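Local coordinates for glycosyltransferase Gtf1 (Streptococcus pneumoniae, PDB 4PQG), which belongs to the GT-B clan of glycosyltransferases, pairing two Rossmann-like domains with an extended antiparallel beta-sheet domain, and holds uridine-5'-diphosphate in a pocket, at residues 75-80 and 181-186; 343-348 and 454-459; 218-223 and 242-247. All blocks are in the same frame, centred on the assembly; numbering follows the deposited sequence.

Contact 1: 75-80 and 181-186; sequences NHFTDI and PVYDIL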
loop_
_atom_site.group_PDB
_atom_site.type_symbol
_atom_site.label_atom_id
_atom_site.label_comp_id
_atom_site.label_asym_id
_atom_site.label_seq_id
_atom_site.Cartn_x
_atom_site.Cartn_y
_atom_site.Cartn_z
ATOM N N ASN A 75 19.336 -1.913 1.480
ATOM C CA ASN A 75 20.184 -0.864 0.887
ATOM C C ASN A 75 20.894 0.008 1.941
ATOM O O ASN A 75 21.965 0.582 1.675
ATOM C CB ASN A 75 19.282 0.031 0.003
ATOM C CG ASN A 75 19.975 1.292 -0.458
ATOM O OD1 ASN A 75 19.689 2.379 0.037
ATOM N ND2 ASN A 75 20.922 1.148 -1.383
ATOM N N HIS A 76 20.290 0.088 3.129
ATOM C CA HIS A 76 20.663 1.041 4.182
ATOM C C HIS A 76 22.064 0.869 4.683
ATOM O O HIS A 76 22.727 1.854 5.022
ATOM C CB HIS A 76 19.699 0.942 5.364
ATOM C CG HIS A 76 20.050 1.844 6.524
ATOM N ND1 HIS A 76 19.883 3.179 6.480
ATOM C CD2 HIS A 76 20.562 1.552 7.786
ATOM C CE1 HIS A 76 20.274 3.717 7.657
ATOM N NE2 HIS A 76 20.684 2.717 8.454
ATOM N N PHE A 77 22.521 -0.379 4.718
ATOM C CA PHE A 77 23.865 -0.701 5.150
ATOM C C PHE A 77 24.927 -0.407 4.090
ATOM O O PHE A 77 26.107 -0.639 4.325
ATOM C CB PHE A 77 23.946 -2.179 5.554
ATOM C CG PHE A 77 22.992 -2.571 6.654
ATOM C CD1 PHE A 77 23.357 -2.437 7.985
ATOM C CD2 PHE A 77 21.743 -3.112 6.353
ATOM C CE1 PHE A 77 22.495 -2.816 9.014
ATOM C CE2 PHE A 77 20.868 -3.492 7.371
ATOM C CZ PHE A 77 21.247 -3.349 8.707
ATOM N N THR A 78 24.520 0.034 2.906
ATOM C CA THR A 78 25.464 0.339 1.855
ATOM C C THR A 78 25.484 1.848 1.617
ATOM O O THR A 78 24.692 2.598 2.202
ATOM C CB THR A 78 25.130 -0.380 0.515
ATOM O OG1 THR A 78 24.112 0.343 -0.191
ATOM C CG2 THR A 78 24.691 -1.855 0.747
ATOM N N ASP A 79 26.359 2.292 0.727
ATOM C CA ASP A 79 26.411 3.712 0.392
ATOM C C ASP A 79 25.741 4.028 -0.947
ATOM O O ASP A 79 25.866 5.143 -1.448
ATOM C CB ASP A 79 27.860 4.212 0.421
ATOM C CG ASP A 79 28.701 3.678 -0.731
ATOM O OD1 ASP A 79 28.208 2.958 -1.635
ATOM O OD2 ASP A 79 29.902 3.983 -0.738
ATOM N N ILE A 80 25.028 3.055 -1.526
ATOM C CA ILE A 80 24.246 3.311 -2.751
ATOM C C ILE A 80 22.930 3.988 -2.373
ATOM O O ILE A 80 22.176 3.480 -1.520
ATOM C CB ILE A 80 23.998 2.031 -3.578
ATOM C CG1 ILE A 80 25.340 1.492 -4.100
ATOM C CG2 ILE A 80 22.966 2.288 -4.694
ATOM C CD1 ILE A 80 25.257 0.231 -4.940
ATOM N N PRO A 181 31.625 -5.530 -2.171
ATOM C CA PRO A 181 30.496 -6.076 -1.420
ATOM C C PRO A 181 30.498 -5.575 -0.003
ATOM O O PRO A 181 31.566 -5.387 0.570
ATOM C CB PRO A 181 30.767 -7.589 -1.419
ATOM C CG PRO A 181 32.246 -7.711 -1.607
ATOM C CD PRO A 181 32.585 -6.588 -2.565
ATOM N N VAL A 182 29.315 -5.337 0.550
ATOM C CA VAL A 182 29.164 -4.942 1.936
ATOM C C VAL A 182 28.802 -6.159 2.777
ATOM O O VAL A 182 29.379 -6.377 3.845
ATOM C CB VAL A 182 28.074 -3.876 2.133
ATOM C CG1 VAL A 182 27.888 -3.557 3.617
ATOM C CG2 VAL A 182 28.435 -2.619 1.357
ATOM N N TYR A 183 27.834 -6.947 2.313
ATOM C CA TYR A 183 27.421 -8.114 3.084
ATOM C C TYR A 183 26.794 -9.164 2.179
ATOM O O TYR A 183 26.338 -8.835 1.081
ATOM C CB TYR A 183 26.469 -7.710 4.217
ATOM C CG TYR A 183 25.078 -7.243 3.801
ATOM C CD1 TYR A 183 23.987 -8.124 3.806
ATOM C CD2 TYR A 183 24.854 -5.923 3.414
ATOM C CE1 TYR A 183 22.700 -7.684 3.459
ATOM C CE2 TYR A 183 23.584 -5.474 3.043
ATOM C CZ TYR A 183 22.512 -6.356 3.077
ATOM O OH TYR A 183 21.252 -5.911 2.724
ATOM N N ASP A 184 26.792 -10.413 2.640
ATOM C CA ASP A 184 26.190 -11.537 1.908
ATOM C C ASP A 184 25.045 -12.088 2.739
ATOM O O ASP A 184 25.129 -12.116 3.962
ATOM C CB ASP A 184 27.207 -12.667 1.651
ATOM C CG ASP A 184 28.527 -12.159 1.089
ATOM O OD1 ASP A 184 28.489 -11.421 0.064
ATOM O OD2 ASP A 184 29.605 -12.502 1.664
ATOM N N ILE A 185 23.982 -12.538 2.086
ATOM C CA ILE A 185 22.937 -13.230 2.815
ATOM C C ILE A 185 22.979 -14.652 2.318
ATOM O O ILE A 185 22.861 -14.882 1.116
ATOM C CB ILE A 185 21.527 -12.637 2.587
ATOM C CG1 ILE A 185 21.536 -11.105 2.767
ATOM C CG2 ILE A 185 20.515 -13.340 3.506
ATOM C CD1 ILE A 185 20.254 -10.411 2.287
ATOM N N LEU A 186 23.185 -15.590 3.229
ATOM C CA LEU A 186 23.161 -16.998 2.863
ATOM C C LEU A 186 21.714 -17.452 2.960
ATOM O O LEU A 186 21.083 -17.291 4.001
ATOM C CB LEU A 186 24.104 -17.814 3.752
ATOM C CG LEU A 186 25.568 -17.349 3.706
ATOM C CD1 LEU A 186 26.433 -18.320 4.515
ATOM C CD2 LEU A 186 26.088 -17.227 2.272
#
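Phe-77 turns the edge of its ring toward the face of Tyr-183, a T-shaped (edge-to-face) pair with centroids 6.0 Å apart and planes at 72°. The closest approach is not ring to ring: Phe-77 CB lies 4.2 Å from Tyr-183 CE2, far out on the tyrosine ring. The outer end of the tyrosine is held too, since its OH is hydrogen-bonded to Tyr-74 O, just before 75-80.

Aliphatic packing is carried by Val-182, whose two methyls divide the opposing loop between them. CG1, anti to the backbone N (chi1 176°), lies 3.5 Å from Phe-77 O, while CG2 meets Thr-78 CG2 at 3.9 Å. CG1 also sits in the plane of the Tyr-183 ring, at its edge.

No hydrogen bond crosses between the segments; the polar bonds shape the loop instead. Asn-75 O is gripped twice, by Thr-78 N and, on a lone pair at 2.9 Å, by Thr-78 OG1. That hydroxyl oxygen accepts from Ile-80 N at 3.2 Å, an ST turn, and Asn-75 ND2 reaches Ile-80 O at 2.7 Å.

Val-182 and Tyr-183 form a classic beta bulge opposite Phe-174 of strand 166-175. Phe-197 stacks on Tyr-183 and meets Phe-77 edge-to-face, and Phe-208 of helix 205-215 lies against Phe-77, so the loop after helix 73-76 packs between the extended sheet and that helix.

Contact 2: 343-348 and 454-459; sequences IDWLVK and SDHVED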
loop_
_atom_site.group_PDB
_atom_site.type_symbol
_atom_site.label_atom_id
_atom_site.label_comp_id
_atom_site.label_asym_id
_atom_site.label_seq_id
_atom_site.Cartn_x
_atom_site.Cartn_y
_atom_site.Cartn_z
ATOM N N ILE A 343 -16.834 -6.388 -4.734
ATOM C CA ILE A 343 -17.176 -5.667 -5.954
ATOM C C ILE A 343 -18.167 -6.476 -6.795
ATOM O O ILE A 343 -18.970 -5.893 -7.532
ATOM C CB ILE A 343 -15.929 -5.227 -6.740
ATOM C CG1 ILE A 343 -15.093 -4.253 -5.898
ATOM C CG2 ILE A 343 -16.321 -4.537 -8.039
ATOM C CD1 ILE A 343 -13.718 -3.984 -6.462
ATOM N N ASP A 344 -18.149 -7.803 -6.638
ATOM C CA ASP A 344 -19.085 -8.656 -7.382
ATOM C C ASP A 344 -20.541 -8.324 -7.081
ATOM O O ASP A 344 -21.377 -8.329 -7.983
ATOM C CB ASP A 344 -18.792 -10.148 -7.197
ATOM C CG ASP A 344 -18.793 -10.569 -5.744
ATOM O OD1 ASP A 344 -18.090 -9.907 -4.946
ATOM O OD2 ASP A 344 -19.489 -11.557 -5.406
ATOM N N TRP A 345 -20.836 -8.008 -5.821
ATOM C CA TRP A 345 -22.156 -7.515 -5.444
ATOM C C TRP A 345 -22.511 -6.245 -6.160
ATOM O O TRP A 345 -23.655 -6.094 -6.611
ATOM C CB TRP A 345 -22.277 -7.335 -3.932
ATOM C CG TRP A 345 -22.096 -8.605 -3.130
ATOM C CD1 TRP A 345 -22.123 -9.915 -3.590
ATOM C CD2 TRP A 345 -21.892 -8.721 -1.676
ATOM N NE1 TRP A 345 -21.933 -10.799 -2.561
ATOM C CE2 TRP A 345 -21.788 -10.158 -1.391
ATOM C CE3 TRP A 345 -21.763 -7.814 -0.630
ATOM C CZ2 TRP A 345 -21.576 -10.642 -0.108
ATOM C CZ3 TRP A 345 -21.537 -8.310 0.663
ATOM C CH2 TRP A 345 -21.454 -9.697 0.915
ATOM N N LEU A 346 -21.552 -5.321 -6.296
ATOM C CA LEU A 346 -21.804 -4.080 -7.030
ATOM C C LEU A 346 -22.076 -4.318 -8.511
ATOM O O LEU A 346 -22.972 -3.681 -9.095
ATOM C CB LEU A 346 -20.634 -3.087 -6.897
ATOM C CG LEU A 346 -20.343 -2.575 -5.485
ATOM C CD1 LEU A 346 -19.154 -1.624 -5.536
ATOM C CD2 LEU A 346 -21.578 -1.883 -4.913
ATOM N N VAL A 347 -21.293 -5.203 -9.125
ATOM C CA VAL A 347 -21.476 -5.500 -10.539
ATOM C C VAL A 347 -22.899 -6.037 -10.786
ATOM O O VAL A 347 -23.614 -5.520 -11.659
ATOM C CB VAL A 347 -20.387 -6.462 -11.094
ATOM C CG1 VAL A 347 -20.732 -6.932 -12.500
ATOM C CG2 VAL A 347 -19.025 -5.778 -11.112
ATOM N N LYS A 348 -23.314 -7.038 -10.007
ATOM C CA LYS A 348 -24.688 -7.588 -10.092
ATOM C C LYS A 348 -25.805 -6.559 -9.832
ATOM O O LYS A 348 -26.866 -6.593 -10.473
ATOM C CB LYS A 348 -24.842 -8.800 -9.175
ATOM C CG LYS A 348 -23.862 -9.914 -9.516
ATOM C CD LYS A 348 -24.239 -11.234 -8.871
ATOM C CE LYS A 348 -23.364 -12.357 -9.401
ATOM N NZ LYS A 348 -23.900 -13.671 -8.948
ATOM N N SER A 454 -25.454 -10.189 8.531
ATOM C CA SER A 454 -24.370 -11.167 8.616
ATOM C C SER A 454 -24.558 -12.363 7.669
ATOM O O SER A 454 -23.571 -12.973 7.249
ATOM C CB SER A 454 -24.154 -11.631 10.060
ATOM O OG SER A 454 -25.309 -12.268 10.576
ATOM N N ASP A 455 -25.801 -12.687 7.310
ATOM C CA ASP A 455 -26.020 -13.809 6.385
ATOM C C ASP A 455 -25.726 -13.464 4.914
ATOM O O ASP A 455 -25.574 -14.363 4.083
ATOM C CB ASP A 455 -27.399 -14.465 6.571
ATOM C CG ASP A 455 -28.539 -13.475 6.524
ATOM O OD1 ASP A 455 -28.401 -12.397 5.888
ATOM O OD2 ASP A 455 -29.586 -13.785 7.134
ATOM N N HIS A 456 -25.636 -12.166 4.612
ATOM C CA HIS A 456 -25.165 -11.659 3.315
ATOM C C HIS A 456 -25.809 -12.330 2.126
ATOM O O HIS A 456 -25.111 -12.860 1.261
ATOM C CB HIS A 456 -23.636 -11.754 3.215
ATOM C CG HIS A 456 -22.904 -10.894 4.217
ATOM N ND1 HIS A 456 -22.259 -11.408 5.277
ATOM C CD2 HIS A 456 -22.751 -9.510 4.297
ATOM C CE1 HIS A 456 -21.716 -10.411 5.998
ATOM N NE2 HIS A 456 -22.018 -9.251 5.398
ATOM N N VAL A 457 -27.144 -12.321 2.074
ATOM C CA VAL A 457 -27.884 -12.929 0.956
ATOM C C VAL A 457 -27.667 -12.104 -0.318
ATOM O O VAL A 457 -28.097 -10.954 -0.405
ATOM C CB VAL A 457 -29.402 -13.055 1.254
ATOM C CG1 VAL A 457 -30.117 -13.794 0.126
ATOM C CG2 VAL A 457 -29.638 -13.742 2.595
ATOM N N GLU A 458 -27.000 -12.703 -1.297
ATOM C CA GLU A 458 -26.637 -12.023 -2.539
ATOM C C GLU A 458 -27.821 -11.399 -3.298
ATOM O O GLU A 458 -27.748 -10.241 -3.714
ATOM C CB GLU A 458 -25.845 -12.958 -3.448
ATOM C CG GLU A 458 -25.241 -12.263 -4.653
ATOM C CD GLU A 458 -24.739 -13.232 -5.706
ATOM O OE1 GLU A 458 -25.572 -13.878 -6.382
ATOM O OE2 GLU A 458 -23.508 -13.338 -5.871
ATOM N N ASP A 459 -28.910 -12.144 -3.468
ATOM C CA ASP A 459 -30.107 -11.587 -4.127
ATOM C C ASP A 459 -30.666 -10.325 -3.465
ATOM O O ASP A 459 -31.045 -9.384 -4.163
ATOM C CB ASP A 459 -31.219 -12.631 -4.213
ATOM C CG ASP A 459 -30.875 -13.785 -5.134
ATOM O OD1 ASP A 459 -29.999 -13.641 -6.020
ATOM O OD2 ASP A 459 -31.505 -14.847 -4.973
#
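Trp-345 lies against both Glu-458 and His-456 and is covered more than any other residue of 343-348. Its indole CD1 lies 4.0 Å from Glu-458 CG, and the carboxylate beyond stands nearly perpendicular to the ring plane, at 84°. At the far end of the indole, CH2 approaches His-456 CD2 to 3.6 Å; the six-membered ring and the imidazole are near parallel (25°) but so far offset, with centroids 5.5 Å apart, that they barely overlap. His-342 stacks on the same indole.

Further along the helix, Lys-348 extends its chain beyond CG to place NZ 3.1 Å from both Glu-458 OE1 and Glu-458 OE2. The salt bridge is thus shared by the two oxygens, although each hydrogen bond is weak. It probably offsets the like charge of Asp-344, whose OD2 is 4.4 Å from Glu-458 OE2. Glu-458 is itself extended, with CG anti to the backbone N (chi1 -171°), and crosses the lysine at about a right angle.

Helix 343-353 is the connection of a beta-alpha-beta crossover from strand 330-334 to strand 361-365, and the start of helix 458-474 packs beside it at the surface of the C-terminal Rossmann-like domain, as suits a GT-B fold.

Contact 3: 218-223 and 242-247; sequences LNKSDL and TAHLAV
Ala-243 presses its CB into the turn formed by 219-222, where it lies 3.3 Å from Asn-219 O and 3.5 Å from Asp-222 O. Leu-218 CB covers the same methyl at 4.1 Å. The turn is type I, closed by the backbone bond from Asp-222 N to Asn-219 O. Within it, Lys-220 CA approaches Thr-242 O to 3.3 Å in a CA-H...O contact, and Ala-243 CA makes a similar one with Asn-219 O.

The conventional hydrogen bond across the contact runs from His-244 N to Asp-222 O, 3.0 Å long and bent to 143°, with the donor tilted from the carbonyl plane. The same oxygen lies in the plane of the His-244 ring, at its edge. Here the parallel pairing of Leu-223 with His-244 begins. The Leu-223 and His-244 side chains cross at about a right angle; with chi2 near 54°, CD1 of Leu-223 lies 3.9 Å from His-244 CB and 4.0 Å from Ala-246 CB.

Asp-222 stiffens the turn from within: Asn-219 N points almost straight at its OD2 (2.9 Å, 177°), from above the carboxylate plane. OD2 is also bonded to His-6, evidently from an N-terminal polyhistidine tag, and OD1 to Thr-10 N.

Strand 223-226 runs between strands 10-15 and 244-248 in the N-terminal parallel sheet, and helix 233-240 makes the crossover to 244-248. Leu-245 packs on Phe-237 and Ala-240 of that helix, while Ala-246 touches Phe-282 of the next strand, 282-285.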
loop_
_atom_site.group_PDB
_atom_site.type_symbol
_atom_site.label_atom_id
_atom_site.label_comp_id
_atom_site.label_asym_id
_atom_site.label_seq_id
_atom_site.Cartn_x
_atom_site.Cartn_y
_atom_site.Cartn_z
ATOM N N LEU A 218 18.798 6.226 17.382
ATOM C CA LEU A 218 17.564 6.897 17.792
ATOM C C LEU A 218 17.786 7.778 19.025
ATOM O O LEU A 218 18.409 7.338 19.990
ATOM C CB LEU A 218 16.472 5.862 18.084
ATOM C CG LEU A 218 15.914 5.106 16.877
ATOM C CD1 LEU A 218 14.944 4.024 17.332
ATOM C CD2 LEU A 218 15.259 6.070 15.904
ATOM N N ASN A 219 17.282 9.012 18.971
ATOM C CA ASN A 219 17.327 9.938 20.107
ATOM C C ASN A 219 15.969 9.968 20.786
ATOM O O ASN A 219 14.962 9.583 20.189
ATOM C CB ASN A 219 17.664 11.371 19.657
ATOM C CG ASN A 219 19.008 11.482 18.942
ATOM O OD1 ASN A 219 19.097 12.083 17.865
ATOM N ND2 ASN A 219 20.059 10.931 19.541
ATOM N N LYS A 220 15.942 10.453 22.026
ATOM C CA LYS A 220 14.712 10.586 22.784
ATOM C C LYS A 220 13.684 11.467 22.057
ATOM O O LYS A 220 12.491 11.242 22.186
ATOM C CB LYS A 220 15.007 11.128 24.182
ATOM C CG LYS A 220 13.947 10.805 25.220
ATOM C CD LYS A 220 14.151 11.629 26.492
ATOM C CE LYS A 220 12.846 11.825 27.258
ATOM N NZ LYS A 220 11.840 12.600 26.464
ATOM N N SER A 221 14.143 12.440 21.272
ATOM C CA SER A 221 13.229 13.325 20.550
ATOM C C SER A 221 12.739 12.749 19.212
ATOM O O SER A 221 11.952 13.389 18.515
ATOM C CB SER A 221 13.844 14.713 20.342
ATOM O OG SER A 221 14.920 14.676 19.419
ATOM N N ASP A 222 13.193 11.548 18.858
ATOM C CA ASP A 222 12.693 10.881 17.642
ATOM C C ASP A 222 11.361 10.203 17.889
ATOM O O ASP A 222 11.029 9.863 19.032
ATOM C CB ASP A 222 13.700 9.855 17.123
ATOM C CG ASP A 222 14.910 10.497 16.503
ATOM O OD1 ASP A 222 14.791 11.612 15.942
ATOM O OD2 ASP A 222 15.982 9.882 16.575
ATOM N N LEU A 223 10.606 10.019 16.809
ATOM C CA LEU A 223 9.374 9.249 16.827
ATOM C C LEU A 223 9.430 8.098 15.804
ATOM O O LEU A 223 9.728 8.306 14.625
ATOM C CB LEU A 223 8.176 10.156 16.515
ATOM C CG LEU A 223 6.755 9.552 16.486
ATOM C CD1 LEU A 223 6.395 8.804 17.773
ATOM C CD2 LEU A 223 5.712 10.622 16.173
ATOM N N THR A 242 14.090 3.826 23.407
ATOM C CA THR A 242 14.950 4.989 23.647
ATOM C C THR A 242 14.436 6.228 22.924
ATOM O O THR A 242 14.852 7.334 23.243
ATOM C CB THR A 242 16.440 4.745 23.293
ATOM O OG1 THR A 242 16.567 4.324 21.925
ATOM C CG2 THR A 242 17.058 3.694 24.222
ATOM N N ALA A 243 13.534 6.041 21.958
ATOM C CA ALA A 243 12.851 7.153 21.307
ATOM C C ALA A 243 11.406 7.211 21.810
ATOM O O ALA A 243 11.151 6.964 22.989
ATOM C CB ALA A 243 12.894 6.996 19.787
ATOM N N HIS A 244 10.474 7.564 20.924
ATOM C CA HIS A 244 9.048 7.371 21.185
ATOM C C HIS A 244 8.498 6.434 20.151
ATOM O O HIS A 244 8.985 6.403 19.025
ATOM C CB HIS A 244 8.289 8.690 21.142
ATOM C CG HIS A 244 8.821 9.731 22.103
ATOM N ND1 HIS A 244 8.415 9.809 23.389
ATOM C CD2 HIS A 244 9.774 10.734 21.927
ATOM C CE1 HIS A 244 9.068 10.822 24.003
ATOM N NE2 HIS A 244 9.893 11.391 23.106
ATOM N N LEU A 245 7.476 5.676 20.536
ATOM C CA LEU A 245 6.894 4.648 19.694
ATOM C C LEU A 245 5.390 4.882 19.536
ATOM O O LEU A 245 4.649 4.933 20.519
ATOM C CB LEU A 245 7.159 3.254 20.290
ATOM C CG LEU A 245 6.539 2.058 19.557
ATOM C CD1 LEU A 245 7.127 1.914 18.159
ATOM C CD2 LEU A 245 6.696 0.773 20.350
ATOM N N ALA A 246 4.952 5.028 18.291
ATOM C CA ALA A 246 3.529 5.109 17.968
ATOM C C ALA A 246 3.164 3.929 17.070
ATOM O O ALA A 246 3.980 3.498 16.243
ATOM C CB ALA A 246 3.214 6.433 17.280
ATOM N N VAL A 247 1.964 3.387 17.270
ATOM C CA VAL A 247 1.429 2.299 16.432
ATOM C C VAL A 247 0.168 2.816 15.744
ATOM O O VAL A 247 -0.774 3.274 16.410
ATOM C CB VAL A 247 1.106 1.030 17.252
ATOM C CG1 VAL A 247 0.274 0.025 16.440
ATOM C CG2 VAL A 247 2.388 0.397 17.781
#

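Following the chain from the N terminus, contact 1 comes first, closing a loop of 100 residues that holds most of the extended antiparallel sheet and returning it to the end of helix 73-76. Contact 3 follows and closes a short loop of 18 residues, a single crossover between adjacent strands of the N-terminal parallel sheet. Contact 2 is last, its 105-residue loop spanning much of the C-terminal Rossmann-like domain. The three loops are in series; none nests in or crosses another. Contacts 1 and 3 come within about 10 Å at their nearest atoms, whereas contact 2 lies across the chain's centre from both, its centre about 49 Å from that of contact 1.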